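Local coordinates for galactose-1-phosphate uridylyltransferase (PDB 6K9Z), which transfers a uridylyl group between UDP-glucose and galactose 1-phosphate, a step of carbohydrate metabolism in a hyperthermophilic archaeon, at the Fe (III) ion site and the interface of chains A and B. Coordinates in Å, arbitrary orientation; residue numbers count along the deposited sequence, not the author numbering. Chains: chain A/B, Galactose-1-phosphate uridylyltransferase.

Contact 1: the Fe (III) ion site. Residues chain A 156, 205, 252, 263-264, 266, 268, 270; chain B 288. With FE (Fe (III) ion), chain C.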
ATOM      1  N   GLU A 156       6.758  -3.683  12.518  1.00 16.46           N
ATOM      2  CA  GLU A 156       6.858  -2.670  13.600  1.00 16.05           C
ATOM      3  C   GLU A 156       7.261  -3.383  14.903  1.00 16.25           C
ATOM      4  O   GLU A 156       8.090  -2.823  15.667  1.00 15.97           O
ATOM      5  CB  GLU A 156       5.562  -1.907  13.804  1.00 15.64           C
ATOM      6  CG  GLU A 156       5.033  -1.093  12.619  1.00 15.84           C
ATOM      7  CD  GLU A 156       4.031  -0.004  12.952  1.00 16.22           C
ATOM      8  OE1 GLU A 156       3.595   0.085  14.157  1.00 16.29           O
ATOM      9  OE2 GLU A 156       3.680   0.785  12.044  1.00 16.61           O
ATOM     10  N   HIS A 205      -0.841  10.249  14.085  1.00 14.67           N
ATOM     11  CA  HIS A 205      -0.783   9.069  14.988  1.00 14.35           C
ATOM     12  C   HIS A 205      -1.278   9.487  16.367  1.00 14.10           C
ATOM     13  O   HIS A 205      -0.904  10.618  16.830  1.00 14.38           O
ATOM     14  CB  HIS A 205       0.626   8.518  15.023  1.00 14.64           C
ATOM     15  CG  HIS A 205       1.052   7.861  13.764  1.00 14.26           C
ATOM     16  ND1 HIS A 205       2.140   7.053  13.717  1.00 14.44           N
ATOM     17  CD2 HIS A 205       0.550   7.954  12.508  1.00 14.83           C
ATOM     18  CE1 HIS A 205       2.313   6.654  12.471  1.00 14.41           C
ATOM     19  NE2 HIS A 205       1.350   7.215  11.699  1.00 14.47           N
ATOM     20  N   HIS A 252      -2.802  -0.102  15.550  1.00 13.12           N
ATOM     21  CA  HIS A 252      -1.559  -0.904  15.655  1.00 12.92           C
ATOM     22  C   HIS A 252      -1.424  -1.241  17.139  1.00 13.63           C
ATOM     23  O   HIS A 252      -1.167  -0.315  17.920  1.00 15.07           O
ATOM     24  CB  HIS A 252      -0.392  -0.084  15.123  1.00 12.83           C
ATOM     25  CG  HIS A 252      -0.356  -0.032  13.640  1.00 12.83           C
ATOM     26  ND1 HIS A 252       0.641   0.645  12.956  1.00 13.49           N
ATOM     27  CD2 HIS A 252      -1.132  -0.652  12.727  1.00 12.95           C
ATOM     28  CE1 HIS A 252       0.440   0.465  11.656  1.00 13.25           C
ATOM     29  NE2 HIS A 252      -0.638  -0.309  11.455  1.00 12.93           N
ATOM     30  N   TYR A 263       6.409  -2.861  22.682  1.00 18.28           N
ATOM     31  CA  TYR A 263       5.465  -2.277  21.705  1.00 16.75           C
ATOM     32  C   TYR A 263       4.367  -1.521  22.429  1.00 16.53           C
ATOM     33  O   TYR A 263       4.060  -1.777  23.589  1.00 17.03           O
ATOM     34  CB  TYR A 263       4.916  -3.345  20.774  1.00 16.01           C
ATOM     35  CG  TYR A 263       4.268  -2.806  19.510  1.00 15.46           C
ATOM     36  CD1 TYR A 263       5.029  -2.214  18.522  1.00 15.62           C
ATOM     37  CD2 TYR A 263       2.918  -3.004  19.239  1.00 15.49           C
ATOM     38  CE1 TYR A 263       4.482  -1.814  17.308  1.00 14.83           C
ATOM     39  CE2 TYR A 263       2.343  -2.560  18.045  1.00 14.92           C
ATOM     40  CZ  TYR A 263       3.131  -1.974  17.081  1.00 14.55           C
ATOM     41  OH  TYR A 263       2.554  -1.605  15.883  1.00 14.72           O
ATOM     42  N   HIS A 264       3.953  -0.436  21.771  1.00 16.34           N
ATOM     43  CA  HIS A 264       3.000   0.579  22.290  1.00 15.87           C
ATOM     44  C   HIS A 264       1.874   0.773  21.268  1.00 15.15           C
ATOM     45  O   HIS A 264       2.188   1.091  20.110  1.00 14.23           O
ATOM     46  CB  HIS A 264       3.820   1.859  22.499  1.00 16.90           C
ATOM     47  CG  HIS A 264       3.230   2.920  23.362  1.00 16.53           C
ATOM     48  ND1 HIS A 264       3.995   3.626  24.262  1.00 17.46           N
ATOM     49  CD2 HIS A 264       1.993   3.451  23.419  1.00 15.84           C
ATOM     50  CE1 HIS A 264       3.250   4.526  24.860  1.00 17.31           C
ATOM     51  NE2 HIS A 264       2.020   4.440  24.361  1.00 16.72           N
ATOM     52  N   HIS A 266      -1.152   2.343  19.099  1.00 13.37           N
ATOM     53  CA  HIS A 266      -1.392   3.698  18.532  1.00 12.74           C
ATOM     54  C   HIS A 266      -2.418   3.548  17.413  1.00 12.75           C
ATOM     55  O   HIS A 266      -2.413   2.458  16.745  1.00 12.82           O
ATOM     56  CB  HIS A 266      -0.086   4.343  18.043  1.00 12.94           C
ATOM     57  CG  HIS A 266       0.773   3.426  17.215  1.00 12.51           C
ATOM     58  ND1 HIS A 266       1.560   2.408  17.778  1.00 12.38           N
ATOM     59  CD2 HIS A 266       1.007   3.383  15.891  1.00 12.63           C
ATOM     60  CE1 HIS A 266       2.216   1.781  16.808  1.00 13.83           C
ATOM     61  NE2 HIS A 266       1.953   2.381  15.659  1.00 12.50           N
ATOM     62  N   GLU A 268      -3.258   4.922  13.696  1.00 13.76           N
ATOM     63  CA  GLU A 268      -2.718   5.681  12.544  1.00 13.91           C
ATOM     64  C   GLU A 268      -3.923   6.143  11.726  1.00 13.85           C
ATOM     65  O   GLU A 268      -4.781   5.318  11.381  1.00 14.14           O
ATOM     66  CB  GLU A 268      -1.676   4.906  11.749  1.00 14.19           C
ATOM     67  CG  GLU A 268      -0.528   4.381  12.567  1.00 14.75           C
ATOM     68  CD  GLU A 268       0.624   3.809  11.790  1.00 15.79           C
ATOM     69  OE1 GLU A 268       1.710   3.704  12.374  1.00 16.72           O
ATOM     70  OE2 GLU A 268       0.402   3.430  10.627  1.00 16.72           O
ATOM     71  N   TYR A 270      -4.690   8.104   8.061  1.00 14.90           N
ATOM     72  CA  TYR A 270      -4.168   8.522   6.741  1.00 15.51           C
ATOM     73  C   TYR A 270      -5.270   9.322   6.077  1.00 16.90           C
ATOM     74  O   TYR A 270      -6.161   8.715   5.574  1.00 16.42           O
ATOM     75  CB  TYR A 270      -3.751   7.328   5.904  1.00 15.67           C
ATOM     76  CG  TYR A 270      -2.965   6.255   6.598  1.00 15.30           C
ATOM     77  CD1 TYR A 270      -2.054   6.510   7.597  1.00 15.71           C
ATOM     78  CD2 TYR A 270      -3.100   4.949   6.163  1.00 16.26           C
ATOM     79  CE1 TYR A 270      -1.292   5.503   8.169  1.00 14.91           C
ATOM     80  CE2 TYR A 270      -2.383   3.906   6.731  1.00 16.25           C
ATOM     81  CZ  TYR A 270      -1.493   4.187   7.772  1.00 16.06           C
ATOM     82  OH  TYR A 270      -0.805   3.144   8.322  1.00 16.03           O
TER
ATOM     83  N   GLY B 288      -2.811   0.096   5.830  1.00 16.80           N
ATOM     84  CA  GLY B 288      -2.751   0.026   7.320  1.00 17.48           C
ATOM     85  C   GLY B 288      -2.029  -1.199   7.819  1.00 17.85           C
ATOM     86  O   GLY B 288      -1.417  -1.149   8.964  1.00 19.35           O
TER
HETATM   87 FE    FE C 403       2.410   1.889  13.546  1.00 14.53          FE
HETATM   88  O   HOH W   1       4.242   3.168  13.628  1.00 15.61           O

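Contact 2: the interface of chains A and B. Residues chain A 125, 127, 132, 248, 250, 270; chain B 283-285, 288.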
ATOM      1  N   PHE A 125     -10.040  -1.467  12.036  1.00 13.86           N
ATOM      2  CA  PHE A 125      -9.732  -0.447  11.014  1.00 13.95           C
ATOM      3  C   PHE A 125     -11.017   0.205  10.541  1.00 14.36           C
ATOM      4  O   PHE A 125     -12.095  -0.322  10.783  1.00 14.31           O
ATOM      5  CB  PHE A 125      -8.898  -0.994   9.857  1.00 14.32           C
ATOM      6  CG  PHE A 125      -9.564  -2.032   9.016  1.00 14.80           C
ATOM      7  CD1 PHE A 125      -9.582  -3.355   9.426  1.00 15.54           C
ATOM      8  CD2 PHE A 125     -10.199  -1.679   7.833  1.00 15.12           C
ATOM      9  CE1 PHE A 125     -10.163  -4.325   8.625  1.00 15.67           C
ATOM     10  CE2 PHE A 125     -10.816  -2.637   7.054  1.00 16.13           C
ATOM     11  CZ  PHE A 125     -10.812  -3.963   7.446  1.00 16.19           C
ATOM     12  N   ASN A 127     -12.426   2.521   7.070  1.00 16.36           N
ATOM     13  CA  ASN A 127     -12.261   3.220   5.774  1.00 17.44           C
ATOM     14  C   ASN A 127     -13.388   4.241   5.654  1.00 17.66           C
ATOM     15  O   ASN A 127     -14.534   3.878   5.925  1.00 17.14           O
ATOM     16  CB  ASN A 127     -12.311   2.252   4.594  1.00 18.53           C
ATOM     17  CG  ASN A 127     -11.190   1.244   4.671  1.00 19.17           C
ATOM     18  OD1 ASN A 127     -10.040   1.641   4.877  1.00 19.12           O
ATOM     19  ND2 ASN A 127     -11.518  -0.033   4.463  1.00 19.39           N
ATOM     20  N   ILE A 132     -12.321   6.310  -1.750  1.00 25.55           N
ATOM     21  CA  ILE A 132     -11.419   5.167  -1.389  1.00 25.05           C
ATOM     22  C   ILE A 132     -12.213   3.856  -1.279  1.00 24.82           C
ATOM     23  O   ILE A 132     -11.698   2.903  -0.714  1.00 23.65           O
ATOM     24  CB  ILE A 132     -10.542   5.482  -0.169  1.00 24.48           C
ATOM     25  CG1 ILE A 132     -11.368   5.630   1.109  1.00 24.13           C
ATOM     26  CG2 ILE A 132      -9.649   6.693  -0.501  1.00 24.67           C
ATOM     27  CD1 ILE A 132     -10.604   5.311   2.355  1.00 24.01           C
ATOM     28  N   ILE A 248      -8.287   6.732   6.159  1.00 16.56           N
ATOM     29  CA  ILE A 248      -8.084   5.360   6.649  1.00 16.86           C
ATOM     30  C   ILE A 248      -7.655   5.506   8.094  1.00 16.54           C
ATOM     31  O   ILE A 248      -6.804   6.344   8.377  1.00 16.32           O
ATOM     32  CB  ILE A 248      -7.025   4.660   5.820  1.00 18.97           C
ATOM     33  CG1 ILE A 248      -7.556   4.444   4.400  1.00 19.79           C
ATOM     34  CG2 ILE A 248      -6.569   3.398   6.501  1.00 19.29           C
ATOM     35  CD1 ILE A 248      -6.507   4.534   3.347  1.00 21.54           C
ATOM     36  N   VAL A 250      -6.329   2.872  11.356  1.00 14.29           N
ATOM     37  CA  VAL A 250      -5.964   1.503  11.766  1.00 13.82           C
ATOM     38  C   VAL A 250      -5.393   1.586  13.180  1.00 13.30           C
ATOM     39  O   VAL A 250      -4.707   2.510  13.505  1.00 13.37           O
ATOM     40  CB  VAL A 250      -4.994   0.855  10.752  1.00 14.05           C
ATOM     41  CG1 VAL A 250      -3.689   1.603  10.649  1.00 13.97           C
ATOM     42  CG2 VAL A 250      -4.779  -0.637  10.990  1.00 13.88           C
ATOM     43  N   TYR A 270      -4.690   8.104   8.061  1.00 14.90           N
ATOM     44  CA  TYR A 270      -4.168   8.522   6.741  1.00 15.51           C
ATOM     45  C   TYR A 270      -5.270   9.322   6.077  1.00 16.90           C
ATOM     46  O   TYR A 270      -6.161   8.715   5.574  1.00 16.42           O
ATOM     47  CB  TYR A 270      -3.751   7.328   5.904  1.00 15.67           C
ATOM     48  CG  TYR A 270      -2.965   6.255   6.598  1.00 15.30           C
ATOM     49  CD1 TYR A 270      -2.054   6.510   7.597  1.00 15.71           C
ATOM     50  CD2 TYR A 270      -3.100   4.949   6.163  1.00 16.26           C
ATOM     51  CE1 TYR A 270      -1.292   5.503   8.169  1.00 14.91           C
ATOM     52  CE2 TYR A 270      -2.383   3.906   6.731  1.00 16.25           C
ATOM     53  CZ  TYR A 270      -1.493   4.187   7.772  1.00 16.06           C
ATOM     54  OH  TYR A 270      -0.805   3.144   8.322  1.00 16.03           O
TER
ATOM     55  N   ALA B 283      -6.645   0.401   0.911  1.00 18.37           N
ATOM     56  CA  ALA B 283      -7.157   1.185   2.059  1.00 18.63           C
ATOM     57  C   ALA B 283      -6.610   0.673   3.399  1.00 17.87           C
ATOM     58  O   ALA B 283      -5.404   0.419   3.486  1.00 17.59           O
ATOM     59  CB  ALA B 283      -8.664   1.231   2.026  1.00 19.99           C
ATOM     60  N   GLY B 284      -7.483   0.505   4.396  1.00 18.48           N
ATOM     61  CA  GLY B 284      -7.024   0.121   5.745  1.00 18.49           C
ATOM     62  C   GLY B 284      -6.311  -1.219   5.820  1.00 17.68           C
ATOM     63  O   GLY B 284      -5.237  -1.258   6.442  1.00 17.86           O
ATOM     64  N   ALA B 285      -6.845  -2.274   5.194  1.00 17.21           N
ATOM     65  CA  ALA B 285      -6.152  -3.561   5.258  1.00 17.15           C
ATOM     66  C   ALA B 285      -4.808  -3.470   4.538  1.00 16.36           C
ATOM     67  O   ALA B 285      -3.751  -3.874   5.091  1.00 15.99           O
ATOM     68  CB  ALA B 285      -7.021  -4.669   4.698  1.00 17.88           C
ATOM     69  N   GLY B 288      -2.811   0.096   5.830  1.00 16.80           N
ATOM     70  CA  GLY B 288      -2.751   0.026   7.320  1.00 17.48           C
ATOM     71  C   GLY B 288      -2.029  -1.199   7.819  1.00 17.85           C
ATOM     72  O   GLY B 288      -1.417  -1.149   8.964  1.00 19.35           O
TER
HETATM   73  O   HOH W   2      -9.480  -2.217   3.846  1.00 17.61           O

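Contact 3: the interface of chains A and B. Residues chain A 159-160, 163, 171-172, 175, 197, 207; chain B 7-8, 67-68.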
ATOM      1  N   ALA A 159      11.057  -4.304  14.762  1.00 20.14           N
ATOM      2  CA  ALA A 159      11.941  -3.134  14.969  1.00 21.03           C
ATOM      3  C   ALA A 159      11.840  -2.672  16.434  1.00 20.62           C
ATOM      4  O   ALA A 159      12.898  -2.309  16.985  1.00 22.31           O
ATOM      5  CB  ALA A 159      11.561  -1.987  14.059  1.00 20.92           C
ATOM      6  N   SER A 160      10.627  -2.628  16.978  1.00 19.59           N
ATOM      7  CA  SER A 160      10.343  -2.157  18.356  1.00 19.86           C
ATOM      8  C   SER A 160      11.089  -3.037  19.370  1.00 20.92           C
ATOM      9  O   SER A 160      11.758  -2.506  20.300  1.00 22.16           O
ATOM     10  CB  SER A 160       8.901  -2.138  18.630  1.00 18.63           C
ATOM     11  OG  SER A 160       8.247  -1.164  17.839  1.00 18.47           O
ATOM     12  N   TRP A 163      14.975  -2.576  19.106  1.00 29.55           N
ATOM     13  CA  TRP A 163      15.323  -1.278  19.718  1.00 31.48           C
ATOM     14  C   TRP A 163      15.381  -1.452  21.236  1.00 32.10           C
ATOM     15  O   TRP A 163      16.362  -1.000  21.843  1.00 33.34           O
ATOM     16  CB  TRP A 163      14.330  -0.181  19.362  1.00 31.95           C
ATOM     17  CG  TRP A 163      14.511   0.987  20.285  1.00 35.64           C
ATOM     18  CD1 TRP A 163      14.061   1.122  21.576  1.00 37.37           C
ATOM     19  CD2 TRP A 163      15.227   2.183  19.998  1.00 38.03           C
ATOM     20  NE1 TRP A 163      14.447   2.324  22.115  1.00 38.52           N
ATOM     21  CE2 TRP A 163      15.173   2.989  21.165  1.00 40.73           C
ATOM     22  CE3 TRP A 163      15.899   2.632  18.864  1.00 39.70           C
ATOM     23  CZ2 TRP A 163      15.779   4.233  21.243  1.00 42.22           C
ATOM     24  CZ3 TRP A 163      16.504   3.855  18.943  1.00 43.27           C
ATOM     25  CH2 TRP A 163      16.433   4.641  20.109  1.00 44.46           C
ATOM     26  N   LEU A 171      10.782   2.489  22.323  1.00 25.09           N
ATOM     27  CA  LEU A 171      11.027   3.569  21.314  1.00 24.37           C
ATOM     28  C   LEU A 171       9.779   4.444  21.170  1.00 21.89           C
ATOM     29  O   LEU A 171       9.916   5.667  21.093  1.00 22.27           O
ATOM     30  CB  LEU A 171      11.383   3.000  19.942  1.00 24.66           C
ATOM     31  CG  LEU A 171      11.675   4.060  18.874  1.00 25.18           C
ATOM     32  CD1 LEU A 171      12.673   5.110  19.344  1.00 27.62           C
ATOM     33  CD2 LEU A 171      12.160   3.376  17.618  1.00 25.70           C
ATOM     34  N   HIS A 172       8.594   3.829  21.206  1.00 20.04           N
ATOM     35  CA  HIS A 172       7.327   4.597  21.071  1.00 18.53           C
ATOM     36  C   HIS A 172       7.210   5.587  22.234  1.00 19.74           C
ATOM     37  O   HIS A 172       6.800   6.730  22.006  1.00 19.13           O
ATOM     38  CB  HIS A 172       6.122   3.650  21.058  1.00 17.94           C
ATOM     39  CG  HIS A 172       6.142   2.647  19.957  1.00 17.89           C
ATOM     40  ND1 HIS A 172       5.522   2.871  18.749  1.00 17.12           N
ATOM     41  CD2 HIS A 172       6.688   1.416  19.882  1.00 18.75           C
ATOM     42  CE1 HIS A 172       5.690   1.824  17.974  1.00 17.75           C
ATOM     43  NE2 HIS A 172       6.397   0.916  18.646  1.00 18.30           N
ATOM     44  N   ILE A 175       9.439   8.559  21.486  1.00 26.02           N
ATOM     45  CA  ILE A 175       8.842   9.415  20.423  1.00 24.60           C
ATOM     46  C   ILE A 175       7.692  10.262  21.003  1.00 24.10           C
ATOM     47  O   ILE A 175       7.671  11.514  20.835  1.00 24.69           O
ATOM     48  CB  ILE A 175       8.441   8.558  19.217  1.00 23.35           C
ATOM     49  CG1 ILE A 175       9.662   8.040  18.468  1.00 24.54           C
ATOM     50  CG2 ILE A 175       7.524   9.374  18.314  1.00 22.66           C
ATOM     51  CD1 ILE A 175       9.370   7.012  17.387  1.00 23.85           C
ATOM     52  N   TYR A 197       8.109  10.658  10.215  1.00 16.62           N
ATOM     53  CA  TYR A 197       8.135   9.633   9.131  1.00 16.83           C
ATOM     54  C   TYR A 197       6.724   9.455   8.552  1.00 16.26           C
ATOM     55  O   TYR A 197       6.469   8.378   7.964  1.00 16.37           O
ATOM     56  CB  TYR A 197       8.677   8.306   9.695  1.00 16.80           C
ATOM     57  CG  TYR A 197       8.101   7.915  11.052  1.00 16.55           C
ATOM     58  CD1 TYR A 197       8.633   8.413  12.233  1.00 16.99           C
ATOM     59  CD2 TYR A 197       6.996   7.064  11.153  1.00 16.36           C
ATOM     60  CE1 TYR A 197       8.128   8.071  13.469  1.00 17.04           C
ATOM     61  CE2 TYR A 197       6.429   6.769  12.381  1.00 16.27           C
ATOM     62  CZ  TYR A 197       7.022   7.244  13.548  1.00 16.66           C
ATOM     63  OH  TYR A 197       6.439   6.974  14.757  1.00 17.20           O
ATOM     64  N   TYR A 207      -1.391   8.318  20.239  1.00 14.25           N
ATOM     65  CA  TYR A 207      -0.736   7.405  21.207  1.00 13.84           C
ATOM     66  C   TYR A 207      -1.185   7.697  22.617  1.00 14.49           C
ATOM     67  O   TYR A 207      -1.389   8.858  22.990  1.00 14.68           O
ATOM     68  CB  TYR A 207       0.774   7.576  21.246  1.00 14.29           C
ATOM     69  CG  TYR A 207       1.564   6.814  20.213  1.00 14.00           C
ATOM     70  CD1 TYR A 207       1.780   7.322  18.935  1.00 14.11           C
ATOM     71  CD2 TYR A 207       2.208   5.646  20.560  1.00 14.00           C
ATOM     72  CE1 TYR A 207       2.575   6.639  18.023  1.00 14.18           C
ATOM     73  CE2 TYR A 207       2.991   4.955  19.668  1.00 14.10           C
ATOM     74  CZ  TYR A 207       3.200   5.457  18.400  1.00 14.26           C
ATOM     75  OH  TYR A 207       3.997   4.737  17.550  1.00 14.07           O
TER
ATOM     76  N   PRO B   7      11.266   4.418  11.423  1.00 19.21           N
ATOM     77  CA  PRO B   7      12.120   3.625  12.297  1.00 19.91           C
ATOM     78  C   PRO B   7      11.490   2.263  12.633  1.00 20.87           C
ATOM     79  O   PRO B   7      12.171   1.406  13.171  1.00 22.01           O
ATOM     80  CB  PRO B   7      12.318   4.559  13.472  1.00 20.01           C
ATOM     81  CG  PRO B   7      11.045   5.341  13.562  1.00 19.66           C
ATOM     82  CD  PRO B   7      10.636   5.552  12.125  1.00 18.79           C
ATOM     83  N   PHE B   8      10.207   2.098  12.354  1.00 20.26           N
ATOM     84  CA  PHE B   8       9.463   0.849  12.697  1.00 21.06           C
ATOM     85  C   PHE B   8       9.385  -0.071  11.479  1.00 22.13           C
ATOM     86  O   PHE B   8       9.226  -1.269  11.664  1.00 23.94           O
ATOM     87  CB  PHE B   8       8.088   1.189  13.277  1.00 21.04           C
ATOM     88  CG  PHE B   8       8.153   1.993  14.545  1.00 20.65           C
ATOM     89  CD1 PHE B   8       8.667   1.447  15.720  1.00 20.57           C
ATOM     90  CD2 PHE B   8       7.775   3.322  14.559  1.00 20.01           C
ATOM     91  CE1 PHE B   8       8.778   2.202  16.882  1.00 21.45           C
ATOM     92  CE2 PHE B   8       7.824   4.055  15.736  1.00 20.03           C
ATOM     93  CZ  PHE B   8       8.375   3.518  16.885  1.00 20.52           C
ATOM     94  N   LEU B  67      16.094  11.494  16.823  1.00 45.17           N
ATOM     95  CA  LEU B  67      15.728  10.047  16.866  1.00 43.96           C
ATOM     96  C   LEU B  67      15.642   9.423  15.466  1.00 41.48           C
ATOM     97  O   LEU B  67      15.450   8.190  15.405  1.00 44.03           O
ATOM     98  CB  LEU B  67      14.355   9.913  17.533  1.00 45.63           C
ATOM     99  CG  LEU B  67      14.328   9.918  19.058  1.00 47.34           C
ATOM    100  CD1 LEU B  67      12.898  10.036  19.553  1.00 47.55           C
ATOM    101  CD2 LEU B  67      14.983   8.667  19.615  1.00 50.43           C
ATOM    102  N   TYR B  68      15.793  10.211  14.396  1.00 34.69           N
ATOM    103  CA  TYR B  68      15.500   9.672  13.040  1.00 30.85           C
ATOM    104  C   TYR B  68      16.664   9.731  12.045  1.00 29.71           C
ATOM    105  O   TYR B  68      17.518  10.628  12.115  1.00 31.59           O
ATOM    106  CB  TYR B  68      14.283  10.409  12.482  1.00 28.13           C
ATOM    107  CG  TYR B  68      13.117  10.431  13.436  1.00 27.98           C
ATOM    108  CD1 TYR B  68      12.360   9.294  13.654  1.00 27.36           C
ATOM    109  CD2 TYR B  68      12.800  11.568  14.158  1.00 28.19           C
ATOM    110  CE1 TYR B  68      11.300   9.294  14.542  1.00 28.05           C
ATOM    111  CE2 TYR B  68      11.740  11.586  15.046  1.00 28.69           C
ATOM    112  CZ  TYR B  68      10.986  10.443  15.239  1.00 28.60           C
ATOM    113  OH  TYR B  68       9.939  10.443  16.110  1.00 29.90           O
TER

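Contact 1: the Fe (III) ion site
Two bonds grip OE1 of the A:Glu156 carboxylate, one to FE and a 2.6 Å hydrogen bond from the phenol OH of A:Tyr263, arriving from above the carboxylate plane. The site is an Fe (III) centre built by chain A, with at least six donor atoms around the metal in an irregular arrangement. A:Glu156, on helix 151-167, chelates with both oxygens, its chain extended beyond CG and its carboxylate turned so that OE2 binds FE at 2.3 Å. Further ligands include A:His252 through ND1, A:His266 through NE2, A:Glu268 through OE1 and a water. The two imidazoles use opposite nitrogens, and each has its second nitrogen tied to a backbone carbonyl. ND1 of A:His266 donates to A:His264 O at 2.8 Å, in the ring plane; its CG takes the crowded position between backbone N and carbonyl carbon (chi1 47°), and CB of A:His252 lies over one face toward the rim. These bonds fix both ring rotations and would probably make the imidazoles stronger metal donors. A:Glu268 binds through one oxygen, while OE2 accepts a 2.6 Å hydrogen bond from A:Tyr270 OH nearly along the C-O axis; CG of A:Glu268 lies over the centre of the A:His205 ring. The second subunit contributes to the second shell: NE2 of A:His252 donates to the main-chain O of B:Gly288 at 2.7 Å, nearly straight at 171°.

Contact 2: the interface of chains A and B
Direct polar contact in this patch of the two-fold interface of the deposited assembly centres on the carboxamide of A:Asn127, on strand 121-128, facing the start of helix 284-289 of the partner. Its OD1 accepts a hydrogen bond from the backbone N of B:Gly284 at 2.8 Å, the donor lying in the carbonyl plane on a lone pair, though bent to 142° at hydrogen. CG stands beside the backbone N (chi1 -62°), which points the amide at the helix start. The other branch works through solvent: ND2 and the backbone N of B:Ala285 each lie 3.0 Å from water 2. One side chain serves two successive amides of the first helical turn, directly and by a bridge, much like an N-terminal cap supplied by the other subunit. Apolar packing accompanies these bonds. A:Ile248 spreads both branches over the helix start, CG2 pressed on B:Gly284 CA at 3.4 Å and CD1 on B:Ala283 CA at 3.6 Å. The methyl of B:Ala283 lies against the A:Asn127 amide, CB to CG 3.7 Å. Farther along the helix, A:Val250 turns CG1 into the crowded position (chi1 62°) to meet B:Gly288 CA at 3.8 Å, while one face of the A:Phe125 ring lies beneath B:Ala285 N near its rim. The small B:Ala283, B:Gly284 and B:Gly288 are likely to allow this approach; if the dimer is the working form, the patch docks one subunit's helix start on the other.

Contact 3: the interface of chains A and B
Helices 151-167 and 171-178 of chain A, with A:Tyr197, form an aromatic and aliphatic socket for an N-terminal loop of chain B at the two-fold interface of the deposited assembly. B:Phe8 is the plug. Its ring stacks on A:His172, planes 9° apart and centroids 4.1 Å, displaced so that the CE1-CZ edge overlies the imidazole. A:His172 is gripped at both ring nitrogens: ND1 shares a 2.7 Å hydrogen bond with A:Tyr207 OH, which lies in the ring plane, and NE2 a 2.9 Å one with A:Ser160 OG. An alanine here, lacking the imidazole and its bonds to A:Tyr207 and A:Ser160, would probably leave the B:Phe8 ring less firmly packed. Around that ring, A:Leu171 crosses obliquely, bringing CD2 to 3.7 Å from CE1 of B:Phe8, and A:Ile175 meets it tip to tip, CD1 lying 3.7 Å from CZ of B:Phe8. A:Tyr197, its CG in the crowded position (chi1 44°), sets its OH at the edge of the B:Phe8 ring, in its plane. Its own face carries CD of B:Pro7, 3.7 Å from the ring centroid in a CH-pi contact, crossing at about a right angle. B:Tyr68 lies obliquely against the A:Tyr197 rim, its CE1 3.6 Å from CE1 of that ring.

Contact 1 lies between the other two: measured between centres of C-alpha atoms, it is about 12 Å from contact 2 and about 11 Å from contact 3, which are about 21 Å apart. Contacts 1 and 2 share A:Tyr270 and B:Gly288, as well as strands 247-252 and 266-271; contacts 1 and 3 both draw on helix 151-167 and strand 202-208. The iron site thus shares residues with one patch and elements with the other, so metal binding may be coupled to the pairing of the chains. The centre of contact 2 is about 10 Å from A:Phe140, engineered at the predicted active-site position.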